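Side-chain contacts in NADP-dependent glyceraldehyde-3-phosphate dehydrogenase (Bacillus halodurans, PDB 3PRL), which probably oxidises glyceraldehyde 3-phosphate directly to 3-phosphoglycerate with NADP+ as coenzyme, without a phosphorylation step, as a member of the aldehyde dehydrogenase family: residues Ala114-His119 / Gln464-Ser469; Leu320-Pro325 / Leu368-Leu373. All blocks are in the same frame, centred on the assembly; numbering follows the deposited sequence. Where two conformers were deposited one is given.

Contact 1 (Ala114-His119 / Gln464-Ser469); sequences ADIIRH and QGIKPS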
loop_
_atom_site.group_PDB
_atom_site.type_symbol
_atom_site.label_atom_id
_atom_site.label_comp_id
_atom_site.label_asym_id
_atom_site.label_seq_id
_atom_site.Cartn_x
_atom_site.Cartn_y
_atom_site.Cartn_z
ATOM N N ALA D 114 22.749 -2.165 -14.850
ATOM C CA ALA D 114 23.137 -2.369 -13.442
ATOM C C ALA D 114 22.284 -1.534 -12.507
ATOM O O ALA D 114 21.965 -1.953 -11.393
ATOM C CB ALA D 114 24.631 -2.073 -13.219
ATOM N N ASP D 115 21.896 -0.359 -12.980
ATOM C CA ASP D 115 20.980 0.494 -12.247
ATOM C C ASP D 115 19.603 -0.146 -12.099
ATOM O O ASP D 115 18.997 -0.048 -11.023
ATOM C CB ASP D 115 20.861 1.857 -12.913
ATOM C CG ASP D 115 22.117 2.700 -12.754
ATOM O OD1 ASP D 115 22.985 2.377 -11.902
ATOM O OD2 ASP D 115 22.224 3.701 -13.483
ATOM N N ILE D 116 19.114 -0.800 -13.157
ATOM C CA ILE D 116 17.837 -1.526 -13.097
ATOM C C ILE D 116 17.911 -2.755 -12.194
ATOM O O ILE D 116 16.952 -3.053 -11.459
ATOM C CB ILE D 116 17.313 -1.950 -14.507
ATOM C CG1 ILE D 116 16.744 -0.748 -15.260
ATOM C CG2 ILE D 116 16.199 -2.965 -14.392
ATOM C CD1 ILE D 116 16.917 -0.857 -16.794
ATOM N N ILE D 117 19.031 -3.465 -12.245
ATOM C CA ILE D 117 19.230 -4.658 -11.441
ATOM C C ILE D 117 19.302 -4.316 -9.938
ATOM O O ILE D 117 18.747 -5.044 -9.114
ATOM C CB ILE D 117 20.479 -5.445 -11.912
ATOM C CG1 ILE D 117 20.240 -6.030 -13.316
ATOM C CG2 ILE D 117 20.894 -6.538 -10.911
ATOM C CD1 ILE D 117 21.492 -6.405 -14.026
ATOM N N ARG D 118 19.967 -3.212 -9.583
ATOM C CA ARG D 118 20.068 -2.838 -8.163
ATOM C C ARG D 118 18.718 -2.405 -7.602
ATOM O O ARG D 118 18.333 -2.821 -6.519
ATOM C CB ARG D 118 21.133 -1.766 -7.945
ATOM C CG ARG D 118 22.532 -2.268 -8.232
ATOM C CD ARG D 118 23.549 -1.473 -7.480
ATOM N NE ARG D 118 24.738 -1.254 -8.286
ATOM C CZ ARG D 118 24.902 -0.215 -9.095
ATOM N NH1 ARG D 118 23.947 0.712 -9.206
ATOM N NH2 ARG D 118 26.028 -0.100 -9.791
ATOM N N HIS D 119 17.999 -1.595 -8.368
ATOM C CA HIS D 119 16.699 -1.054 -7.968
ATOM C C HIS D 119 15.615 -2.119 -7.867
ATOM O O HIS D 119 14.713 -2.003 -7.037
ATOM C CB HIS D 119 16.275 0.033 -8.940
ATOM C CG HIS D 119 15.254 0.968 -8.379
ATOM N ND1 HIS D 119 15.591 2.157 -7.769
ATOM C CD2 HIS D 119 13.906 0.880 -8.321
ATOM C CE1 HIS D 119 14.492 2.766 -7.367
ATOM N NE2 HIS D 119 13.458 2.010 -7.685
ATOM N N GLN D 464 5.123 -3.879 -17.298
ATOM C CA GLN D 464 6.494 -3.907 -16.798
ATOM C C GLN D 464 6.847 -2.638 -16.035
ATOM O O GLN D 464 5.976 -1.897 -15.579
ATOM C CB GLN D 464 7.494 -4.136 -17.941
ATOM C CG GLN D 464 8.294 -5.434 -17.855
ATOM C CD GLN D 464 9.679 -5.252 -17.222
ATOM O OE1 GLN D 464 10.073 -4.143 -16.842
ATOM N NE2 GLN D 464 10.411 -6.352 -17.090
ATOM N N GLY D 465 8.143 -2.362 -15.957
ATOM C CA GLY D 465 8.655 -1.392 -15.031
ATOM C C GLY D 465 9.035 -2.241 -13.832
ATOM O O GLY D 465 8.693 -3.433 -13.767
ATOM N N ILE D 466 9.738 -1.642 -12.877
ATOM C CA ILE D 466 10.385 -2.424 -11.814
ATOM C C ILE D 466 9.422 -3.197 -10.922
ATOM O O ILE D 466 9.467 -4.433 -10.904
ATOM C CB ILE D 466 11.351 -1.576 -10.967
ATOM C CG1 ILE D 466 12.448 -0.976 -11.846
ATOM C CG2 ILE D 466 11.947 -2.414 -9.805
ATOM C CD1 ILE D 466 13.275 -1.986 -12.607
ATOM N N LYS D 467 8.565 -2.490 -10.182
ATOM C CA LYS D 467 7.589 -3.180 -9.329
ATOM C C LYS D 467 6.609 -4.061 -10.097
ATOM O O LYS D 467 6.416 -5.216 -9.703
ATOM C CB LYS D 467 6.826 -2.261 -8.374
ATOM C CG LYS D 467 5.993 -3.046 -7.327
ATOM C CD LYS D 467 4.817 -2.238 -6.773
ATOM C CE LYS D 467 5.201 -1.524 -5.490
ATOM N NZ LYS D 467 4.657 -2.212 -4.267
ATOM N N PRO D 468 5.968 -3.526 -11.163
ATOM C CA PRO D 468 4.969 -4.328 -11.891
ATOM C C PRO D 468 5.566 -5.637 -12.395
ATOM O O PRO D 468 4.868 -6.656 -12.437
ATOM C CB PRO D 468 4.584 -3.426 -13.082
ATOM C CG PRO D 468 4.829 -2.044 -12.567
ATOM C CD PRO D 468 6.034 -2.146 -11.685
ATOM N N SER D 469 6.849 -5.594 -12.769
ATOM C CA SER D 469 7.592 -6.786 -13.154
ATOM C C SER D 469 7.608 -7.821 -12.047
ATOM O O SER D 469 7.346 -8.992 -12.299
ATOM C CB SER D 469 9.032 -6.426 -13.544
ATOM O OG SER D 469 8.996 -5.743 -14.789
#
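Ile466, in the first turn of helix 466-472, meets helix 103-124 at Ile116 and His119; its side chain is about 10 Å from that of Glu259, the predicted active-site residue. The apolar part is methyl against methyl: CD1 of Ile466 lies 3.6 Å from CG2 of Ile116. The first torsion of Ile466 holds CG2 anti to the backbone N, next to His119, and the second (chi2 -58°) swings CD1 to Ile116. CG2 comes to the edge of the imidazole, near its plane, 4.1 Å from CD2 of His119, and packs 3.9 Å from His119 O. Cut back to an alanine here, the side chain would probably leave a gap between Ile116 and the His119 ring edge.

Polar bonds run within each segment. Gly465 O, at the N-cap, takes both Ser469 N (3.0 Å) and Ser469 OG, from opposite faces of its plane. At phi 94° and psi 170° a side chain on Gly465 would jam against Gln464 O, which calls for glycine. Arg118 and Asp115 form a salt bridge.

Neighbouring subunits cover part of the helix: His119 meets Phe137 of the second, and its O accepts from Arg126 of the third. The helices thus fit by shape, their polar groups bonding elsewhere.

Contact 2 (Leu320-Pro325 / Leu368-Leu373); sequences LTVGSP and LSPTLL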
loop_
_atom_site.group_PDB
_atom_site.type_symbol
_atom_site.label_atom_id
_atom_site.label_comp_id
_atom_site.label_asym_id
_atom_site.label_seq_id
_atom_site.Cartn_x
_atom_site.Cartn_y
_atom_site.Cartn_z
ATOM N N LEU D 320 22.069 16.014 -37.568
ATOM C CA LEU D 320 22.391 14.627 -37.208
ATOM C C LEU D 320 23.535 14.093 -38.057
ATOM O O LEU D 320 23.520 14.221 -39.287
ATOM C CB LEU D 320 21.165 13.704 -37.332
ATOM C CG LEU D 320 19.867 14.149 -36.658
ATOM C CD1 LEU D 320 18.741 13.220 -37.050
ATOM C CD2 LEU D 320 19.993 14.255 -35.126
ATOM N N THR D 321 24.519 13.500 -37.385
ATOM C CA THR D 321 25.668 12.886 -38.044
ATOM C C THR D 321 25.335 11.456 -38.447
ATOM O O THR D 321 24.601 10.756 -37.738
ATOM C CB THR D 321 26.916 12.855 -37.122
ATOM O OG1 THR D 321 26.651 12.020 -35.988
ATOM C CG2 THR D 321 27.280 14.252 -36.637
ATOM N N VAL D 322 25.880 11.034 -39.585
ATOM C CA VAL D 322 25.644 9.709 -40.156
ATOM C C VAL D 322 26.956 8.931 -40.272
ATOM O O VAL D 322 27.948 9.462 -40.785
ATOM C CB VAL D 322 24.988 9.812 -41.555
ATOM C CG1 VAL D 322 23.581 10.341 -41.445
ATOM C CG2 VAL D 322 25.824 10.711 -42.513
ATOM N N GLY D 323 26.971 7.684 -39.796
ATOM C CA GLY D 323 28.186 6.858 -39.875
ATOM C C GLY D 323 28.160 5.577 -39.060
ATOM O O GLY D 323 27.088 5.014 -38.796
ATOM N N SER D 324 29.346 5.115 -38.658
ATOM C CA SER D 324 29.483 3.864 -37.890
ATOM C C SER D 324 29.285 3.986 -36.347
ATOM O O SER D 324 29.481 5.066 -35.766
ATOM C CB SER D 324 30.821 3.194 -38.226
ATOM O OG SER D 324 31.907 3.893 -37.659
ATOM N N PRO D 325 28.864 2.880 -35.681
ATOM C CA PRO D 325 28.649 2.900 -34.223
ATOM C C PRO D 325 29.880 3.286 -33.388
ATOM O O PRO D 325 29.736 3.885 -32.318
ATOM C CB PRO D 325 28.210 1.455 -33.900
ATOM C CG PRO D 325 28.530 0.650 -35.144
ATOM C CD PRO D 325 28.384 1.617 -36.273
ATOM N N LEU D 368 21.179 4.267 -43.618
ATOM C CA LEU D 368 20.156 5.161 -44.144
ATOM C C LEU D 368 20.248 6.547 -43.544
ATOM O O LEU D 368 20.356 6.698 -42.324
ATOM C CB LEU D 368 18.764 4.606 -43.884
ATOM C CG LEU D 368 18.117 3.786 -44.993
ATOM C CD1 LEU D 368 18.583 2.335 -44.938
ATOM C CD2 LEU D 368 16.601 3.877 -44.854
ATOM N N SER D 369 20.203 7.555 -44.412
ATOM C CA SER D 369 20.092 8.952 -43.995
ATOM C C SER D 369 18.813 9.145 -43.197
ATOM O O SER D 369 17.811 8.493 -43.486
ATOM C CB SER D 369 20.075 9.886 -45.213
ATOM O OG SER D 369 21.384 10.180 -45.657
ATOM N N PRO D 370 18.841 10.019 -42.173
ATOM C CA PRO D 370 17.559 10.258 -41.530
ATOM C C PRO D 370 16.628 10.862 -42.580
ATOM O O PRO D 370 17.026 11.756 -43.336
ATOM C CB PRO D 370 17.890 11.255 -40.419
ATOM C CG PRO D 370 19.195 11.885 -40.824
ATOM C CD PRO D 370 19.923 10.851 -41.608
ATOM N N THR D 371 15.412 10.340 -42.648
ATOM C CA THR D 371 14.500 10.712 -43.703
ATOM C C THR D 371 13.299 11.448 -43.124
ATOM O O THR D 371 12.601 10.926 -42.245
ATOM C CB THR D 371 14.087 9.478 -44.556
ATOM O OG1 THR D 371 15.262 8.787 -45.003
ATOM C CG2 THR D 371 13.299 9.914 -45.768
ATOM N N LEU D 372 13.090 12.673 -43.609
ATOM C CA LEU D 372 11.944 13.486 -43.212
ATOM C C LEU D 372 10.959 13.651 -44.360
ATOM O O LEU D 372 11.323 14.111 -45.455
ATOM C CB LEU D 372 12.387 14.854 -42.684
ATOM C CG LEU D 372 11.362 15.628 -41.844
ATOM C CD1 LEU D 372 11.017 14.881 -40.554
ATOM C CD2 LEU D 372 11.881 17.010 -41.525
ATOM N N LEU D 373 9.709 13.274 -44.094
ATOM C CA LEU D 373 8.628 13.407 -45.062
ATOM C C LEU D 373 7.551 14.327 -44.522
ATOM O O LEU D 373 7.234 14.290 -43.332
ATOM C CB LEU D 373 8.024 12.040 -45.383
ATOM C CG LEU D 373 8.968 10.899 -45.775
ATOM C CD1 LEU D 373 8.285 9.562 -45.559
ATOM C CD2 LEU D 373 9.457 11.046 -47.228
#
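Pro370 is the meeting point, taking Val322 and Leu320 on different parts of its ring. CG1 of Val322 reaches CD of Pro370 at 3.7 Å, the two side chains crossing at about a right angle. Leu320 works further round the ring: its CD1 lies 4.0 Å from Pro370 CB and equally far from CG, with the leucine and the proline running past one another in opposite directions. The branch of Val322 that touches is the one anti to its carbonyl carbon (chi1 -68°), while Leu320 brings one of its two methyls, CD1, forward on an extended chain, CD1 anti to CA (chi2 172°). All of this is aliphatic carbon against aliphatic carbon and not directional; the backbone bonds around it are what give the two segments fixed courses.

Over 320-322 the chain is extended, so Leu320 and Val322 face the proline while Thr321 between them points the other way. That course is held by backbone hydrogen bonds of Thr321 and Gly323 with Ile331, and by Asp330, whose carboxylate accepts from Thr321 N. On the other side, Ser369 is bonded through its backbone to Lys362 and Thr371 to Pro390, so Pro370 sits between two tied residues. Its ring nitrogen carries no hydrogen to offer, which fits its place at the interruption in strand 367-374.

Further out, Phe286 of helix 274-286 touches both Leu320 and Pro370, and Val282 of the same helix adds to Leu320, making one apolar cluster. Beyond the proline, strand 367-374 runs parallel to strand 391-397, with helix 337-352 packed on Leu368, Thr371 and Leu373. The contact therefore joins the loop that follows helix 303-317 to this sheet and to helix 274-286, while Val322 remains largely exposed.

Contact 1 belongs to the core and contact 2 to the periphery: their centres lie about 12 and 23 Å from the centre of the chain, on opposite sides of it. They share no helix or strand, and their nearest atoms stay about 20 Å apart, although contact 2 is nested in the sequence spanned by contact 1. Each turns on one residue, Ile466 or Pro370. Neither is bridged by a polar bond, but contact 1 includes an imidazole edge and a carbonyl oxygen; there two helices meet, all three touching residues are buried and neighbouring subunits help to surround them. Contact 2 sets a loop on the proline that interrupts a strand, within a single subunit, with one exposed partner and only aliphatic carbons involved.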